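Local coordinates for periplasmic binding protein/LacI transcriptional regulator (Brachyspira murdochii, PDB 4KQC) that probably binds a carbohydrate in the periplasm as the solute-binding protein of an ABC transporter, at residues A[246-256]-A[264-272]. Residues are numbered along the deposited sequence; the frame is centred on the assembly and turned at random. Where two conformers were deposited one is given.
Sequences VVMGFDSGKPQ and IIQGSVTQD
A beta-alpha-beta unit of the periplasmic binding protein fold brings 246-256 against 264-272: strand 246-250 runs into helix 254-261, and the chain returns in strand 267-270, parallel to the first. Backbone bonds stitch the pair together from Gln266 N to Val247 O through Gly249 N to Gly267 O and Val269 N to Gly249 O, ending with Asp251 N to Val269 O (2.8 Å). Gly249 suits its place because it has no side chain on the face where Ser268 and the amide of Gln256 meet. There Ser268 OG donates to Gln256 OE1 (2.7 Å), approaching 36° above the plane of that carbonyl. Gln256 reaches back from the helix with CG trans to its backbone N (chi1 -173°) and the rest extended; its NE2 donates to both Phe250 O and Ser252 O (each 3.0 Å). One amide thus ties helix, loop and neighbouring strand, satisfying buried polar atoms. On the same face Ile265, which also packs on helix 254-261, sets CG1 against Val247 CG1 (4.1 Å), as suits buried branched apolar residues. On the other face Val269 CG2 lies 3.6 Å from the centroid of the Phe250 ring in a CH-pi contact; the aromatic ring also suits the cation-pi interaction with Arg157. The carboxyl ends of the strands face the interlobe cleft, where relatives bind their sugar. Here Asp251 offers OD2 to Arg157 in a salt bridge and OD1 to Gln271, whose amide accepts from or donates to neighbours at either end: OE1 is hydrogen-bonded to Thr111 OG1, and NE2 donates almost straight (171°) to the syn side of Asp251 OD1 at 2.9 Å, which a water links to Gln271 N.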
ATOM      1  N   VAL A 246       5.687  11.474  16.138  1.00 10.55           N
ATOM      2  CA  VAL A 246       5.138  11.775  14.811  1.00 10.44           C
ATOM      3  C   VAL A 246       4.975  10.481  14.051  1.00 10.50           C
ATOM      4  O   VAL A 246       5.946   9.868  13.671  1.00 10.41           O
ATOM      5  CB  VAL A 246       6.019  12.746  13.997  1.00 11.30           C
ATOM      6  CG1 VAL A 246       5.377  13.040  12.646  1.00 12.01           C
ATOM      7  CG2 VAL A 246       6.228  14.034  14.810  1.00 12.63           C
ATOM      8  N   VAL A 247       3.730  10.093  13.882  1.00 10.43           N
ATOM      9  CA  VAL A 247       3.400   8.806  13.287  1.00  9.73           C
ATOM     10  C   VAL A 247       2.594   9.041  12.008  1.00  9.69           C
ATOM     11  O   VAL A 247       1.641   9.819  12.017  1.00 10.35           O
ATOM     12  CB  VAL A 247       2.628   7.936  14.291  1.00 10.25           C
ATOM     13  CG1 VAL A 247       2.292   6.574  13.684  1.00 10.59           C
ATOM     14  CG2 VAL A 247       3.388   7.795  15.618  1.00 11.35           C
HETATM   15  N   MSE A 248       2.987   8.407  10.917  1.00  9.18           N
HETATM   16  CA  MSE A 248       2.337   8.577   9.591  1.00 10.00           C
HETATM   17  C   MSE A 248       2.148   7.203   8.983  1.00 10.31           C
HETATM   18  O   MSE A 248       3.046   6.378   9.100  1.00 10.16           O
HETATM   19  CB  MSE A 248       3.170   9.519   8.687  1.00 11.67           C
HETATM   20  CG  MSE A 248       3.181  10.912   9.330  1.00 12.37           C
HETATM   21 SE   MSE A 248       4.445  11.992   8.306  0.65 14.39          SE
HETATM   22  CE  MSE A 248       4.013  13.622   9.303  1.00 13.83           C
ATOM     23  N   GLY A 249       1.083   7.039   8.207  1.00 10.68           N
ATOM     24  CA  GLY A 249       0.761   5.758   7.616  1.00 11.48           C
ATOM     25  C   GLY A 249       0.502   5.734   6.133  1.00 11.11           C
ATOM     26  O   GLY A 249       0.841   6.619   5.386  1.00 10.59           O
ATOM     27  N   PHE A 250      -0.171   4.690   5.738  1.00 10.68           N
ATOM     28  CA  PHE A 250      -0.413   4.342   4.345  1.00 12.36           C
ATOM     29  C   PHE A 250      -1.750   3.571   4.296  1.00 12.20           C
ATOM     30  O   PHE A 250      -2.109   2.764   5.215  1.00 12.99           O
ATOM     31  CB  PHE A 250       0.724   3.435   3.901  1.00 12.60           C
ATOM     32  CG  PHE A 250       1.057   3.471   2.444  1.00 13.69           C
ATOM     33  CD1 PHE A 250       0.103   3.145   1.470  1.00 15.31           C
ATOM     34  CD2 PHE A 250       2.324   3.825   2.062  1.00 13.98           C
ATOM     35  CE1 PHE A 250       0.454   3.188   0.121  1.00 14.42           C
ATOM     36  CE2 PHE A 250       2.680   3.870   0.728  1.00 15.43           C
ATOM     37  CZ  PHE A 250       1.708   3.543  -0.247  1.00 15.50           C
ATOM     38  N   ASP A 251      -2.524   3.835   3.246  1.00 12.19           N
ATOM     39  CA  ASP A 251      -3.863   3.295   3.077  1.00 11.96           C
ATOM     40  C   ASP A 251      -4.826   3.824   4.155  1.00 11.96           C
ATOM     41  O   ASP A 251      -4.598   4.936   4.615  1.00 12.42           O
ATOM     42  CB  ASP A 251      -3.810   1.758   2.986  1.00 11.56           C
ATOM     43  CG  ASP A 251      -3.134   1.277   1.700  1.00 15.03           C
ATOM     44  OD1 ASP A 251      -3.356   1.903   0.662  1.00 16.40           O
ATOM     45  OD2 ASP A 251      -2.396   0.237   1.734  1.00 17.37           O
ATOM     46  N   SER A 252      -5.924   3.130   4.477  1.00 12.14           N
ATOM     47  CA  SER A 252      -6.914   3.672   5.430  1.00 12.71           C
ATOM     48  C   SER A 252      -7.493   2.543   6.270  1.00 13.90           C
ATOM     49  O   SER A 252      -6.719   1.985   7.038  1.00 13.91           O
ATOM     50  CB  SER A 252      -7.949   4.609   4.751  1.00 13.18           C
ATOM     51  OG  SER A 252      -8.673   3.985   3.730  1.00 12.46           O
ATOM     52  N   GLY A 253      -8.787   2.242   6.166  1.00 13.43           N
ATOM     53  CA  GLY A 253      -9.431   1.396   7.145  1.00 14.06           C
ATOM     54  C   GLY A 253      -9.867   2.135   8.373  1.00 13.91           C
ATOM     55  O   GLY A 253      -9.204   3.118   8.773  1.00 12.18           O
ATOM     56  N   LYS A 254     -10.955   1.693   9.009  1.00 14.68           N
ATOM     57  CA  LYS A 254     -11.503   2.459  10.123  0.70 16.03           C
ATOM     58  C   LYS A 254     -10.545   2.742  11.266  1.00 15.11           C
ATOM     59  O   LYS A 254     -10.510   3.845  11.767  1.00 15.99           O
ATOM     60  CB  LYS A 254     -12.765   1.795  10.674  0.70 18.34           C
ATOM     61  CG  LYS A 254     -13.418   2.485  11.855  0.70 20.91           C
ATOM     62  CD  LYS A 254     -14.644   3.274  11.477  0.70 23.75           C
ATOM     63  CE  LYS A 254     -15.288   3.920  12.703  0.70 25.66           C
ATOM     64  NZ  LYS A 254     -15.324   5.400  12.531  0.70 26.22           N
ATOM     65  N   PRO A 255      -9.778   1.714  11.735  1.00 15.88           N
ATOM     66  CA  PRO A 255      -8.905   2.071  12.886  1.00 15.80           C
ATOM     67  C   PRO A 255      -7.925   3.205  12.578  1.00 13.93           C
ATOM     68  O   PRO A 255      -7.721   4.080  13.413  1.00 15.40           O
ATOM     69  CB  PRO A 255      -8.156   0.778  13.199  1.00 17.00           C
ATOM     70  CG  PRO A 255      -8.928  -0.298  12.543  1.00 17.41           C
ATOM     71  CD  PRO A 255      -9.637   0.312  11.352  1.00 16.90           C
ATOM     72  N   GLN A 256      -7.323   3.148  11.402  1.00 13.38           N
ATOM     73  CA  GLN A 256      -6.429   4.198  10.959  1.00 12.76           C
ATOM     74  C   GLN A 256      -7.127   5.549  10.825  1.00 12.45           C
ATOM     75  O   GLN A 256      -6.522   6.586  11.141  1.00 11.78           O
ATOM     76  CB  GLN A 256      -5.715   3.788   9.647  1.00 12.48           C
ATOM     77  CG  GLN A 256      -4.641   4.760   9.211  1.00 12.81           C
ATOM     78  CD  GLN A 256      -3.619   4.211   8.205  1.00 12.77           C
ATOM     79  OE1 GLN A 256      -2.528   4.789   8.038  1.00 13.33           O
ATOM     80  NE2 GLN A 256      -3.953   3.098   7.512  1.00 13.29           N
ATOM     81  N   ILE A 264      -3.649  10.657  16.948  1.00 13.05           N
ATOM     82  CA  ILE A 264      -2.614   9.678  17.196  1.00 12.31           C
ATOM     83  C   ILE A 264      -1.682   9.511  15.964  1.00 11.81           C
ATOM     84  O   ILE A 264      -0.497   9.398  16.106  1.00 11.83           O
ATOM     85  CB  ILE A 264      -3.241   8.316  17.612  1.00 13.23           C
ATOM     86  CG1 ILE A 264      -4.123   8.496  18.869  1.00 14.27           C
ATOM     87  CG2 ILE A 264      -2.142   7.285  17.852  1.00 14.65           C
ATOM     88  CD1 ILE A 264      -5.120   7.399  19.060  1.00 15.41           C
ATOM     89  N   ILE A 265      -2.275   9.569  14.777  1.00 11.61           N
ATOM     90  CA  ILE A 265      -1.534   9.459  13.528  1.00 11.02           C
ATOM     91  C   ILE A 265      -1.709  10.801  12.839  1.00 11.48           C
ATOM     92  O   ILE A 265      -2.845  11.290  12.721  1.00 12.07           O
ATOM     93  CB  ILE A 265      -2.068   8.262  12.661  1.00 11.14           C
ATOM     94  CG1 ILE A 265      -1.798   6.954  13.372  1.00 11.20           C
ATOM     95  CG2 ILE A 265      -1.486   8.306  11.265  1.00 11.27           C
ATOM     96  CD1 ILE A 265      -2.364   5.730  12.663  1.00 11.41           C
ATOM     97  N   GLN A 266      -0.605  11.422  12.415  1.00 12.74           N
ATOM     98  CA  GLN A 266      -0.653  12.777  11.870  0.70 13.26           C
ATOM     99  C   GLN A 266      -1.261  12.801  10.484  1.00 13.26           C
ATOM    100  O   GLN A 266      -1.896  13.778  10.105  1.00 15.46           O
ATOM    101  CB  GLN A 266       0.727  13.449  11.874  0.70 14.26           C
ATOM    102  CG  GLN A 266       1.317  13.650  13.260  0.70 15.37           C
ATOM    103  CD  GLN A 266       0.257  14.125  14.268  0.70 17.48           C
ATOM    104  OE1 GLN A 266      -0.176  13.385  15.190  0.70 17.45           O
ATOM    105  NE2 GLN A 266      -0.233  15.345  14.043  0.70 18.63           N
ATOM    106  N   GLY A 267      -1.097  11.730   9.719  1.00 11.50           N
ATOM    107  CA  GLY A 267      -1.589  11.721   8.345  1.00 10.86           C
ATOM    108  C   GLY A 267      -1.098  10.440   7.709  1.00  9.94           C
ATOM    109  O   GLY A 267      -0.189   9.774   8.276  1.00  9.18           O
ATOM    110  N   SER A 268      -1.635  10.164   6.549  1.00  9.80           N
ATOM    111  CA  SER A 268      -1.268   8.997   5.758  1.00 10.05           C
ATOM    112  C   SER A 268      -1.432   9.250   4.299  1.00 10.54           C
ATOM    113  O   SER A 268      -2.024  10.262   3.866  1.00  9.97           O
ATOM    114  CB  SER A 268      -2.155   7.793   6.158  1.00 10.62           C
ATOM    115  OG  SER A 268      -1.874   7.341   7.483  1.00 11.08           O
ATOM    116  N   VAL A 269      -0.895   8.366   3.474  1.00 10.82           N
ATOM    117  CA  VAL A 269      -1.162   8.457   2.029  1.00 11.59           C
ATOM    118  C   VAL A 269      -2.177   7.440   1.606  1.00 11.64           C
ATOM    119  O   VAL A 269      -2.176   6.329   2.132  1.00 12.49           O
ATOM    120  CB  VAL A 269       0.125   8.329   1.173  1.00 11.74           C
ATOM    121  CG1 VAL A 269       0.987   9.528   1.381  1.00 14.05           C
ATOM    122  CG2 VAL A 269       0.891   7.092   1.468  1.00 11.06           C
ATOM    123  N   THR A 270      -3.075   7.836   0.707  1.00 12.04           N
ATOM    124  CA  THR A 270      -4.112   6.906   0.204  1.00 11.42           C
ATOM    125  C   THR A 270      -3.892   6.659  -1.256  1.00 11.28           C
ATOM    126  O   THR A 270      -3.448   7.515  -2.014  1.00 10.69           O
ATOM    127  CB  THR A 270      -5.563   7.412   0.410  1.00 12.09           C
ATOM    128  OG1 THR A 270      -6.510   6.449  -0.055  1.00 13.35           O
ATOM    129  CG2 THR A 270      -5.849   8.745  -0.262  1.00 11.92           C
ATOM    130  N   GLN A 271      -4.215   5.459  -1.663  1.00 10.08           N
ATOM    131  CA  GLN A 271      -4.282   5.138  -3.075  1.00 10.98           C
ATOM    132  C   GLN A 271      -5.618   5.568  -3.683  1.00 10.99           C
ATOM    133  O   GLN A 271      -6.419   6.174  -3.028  1.00 12.28           O
ATOM    134  CB  GLN A 271      -4.071   3.639  -3.284  1.00 11.10           C
ATOM    135  CG  GLN A 271      -2.858   2.983  -2.597  1.00 11.78           C
ATOM    136  CD  GLN A 271      -2.793   1.502  -2.897  1.00 12.55           C
ATOM    137  OE1 GLN A 271      -2.574   1.119  -4.073  1.00 15.40           O
ATOM    138  NE2 GLN A 271      -3.000   0.670  -1.925  1.00 13.03           N
ATOM    139  N   ASP A 272      -5.834   5.263  -4.968  1.00 11.67           N
ATOM    140  CA  ASP A 272      -7.101   5.624  -5.685  1.00 12.38           C
ATOM    141  C   ASP A 272      -7.695   4.308  -6.222  1.00 11.64           C
ATOM    142  O   ASP A 272      -7.480   3.948  -7.400  1.00 11.60           O
ATOM    143  CB  ASP A 272      -6.803   6.589  -6.814  1.00 12.60           C
ATOM    144  CG  ASP A 272      -8.061   7.106  -7.525  1.00 13.31           C
ATOM    145  OD1 ASP A 272      -9.207   6.622  -7.346  1.00 14.27           O
ATOM    146  OD2 ASP A 272      -7.959   8.110  -8.310  1.00 14.64           O
TER
HETATM  147  O   HOH W   1       1.614  11.195  15.599  1.00 13.02           O
HETATM  148  O   HOH W   2      -5.450   3.379  -0.219  1.00 16.51           O
HETATM  149  O   HOH W   3      -7.645   4.420   1.053  1.00 17.76           O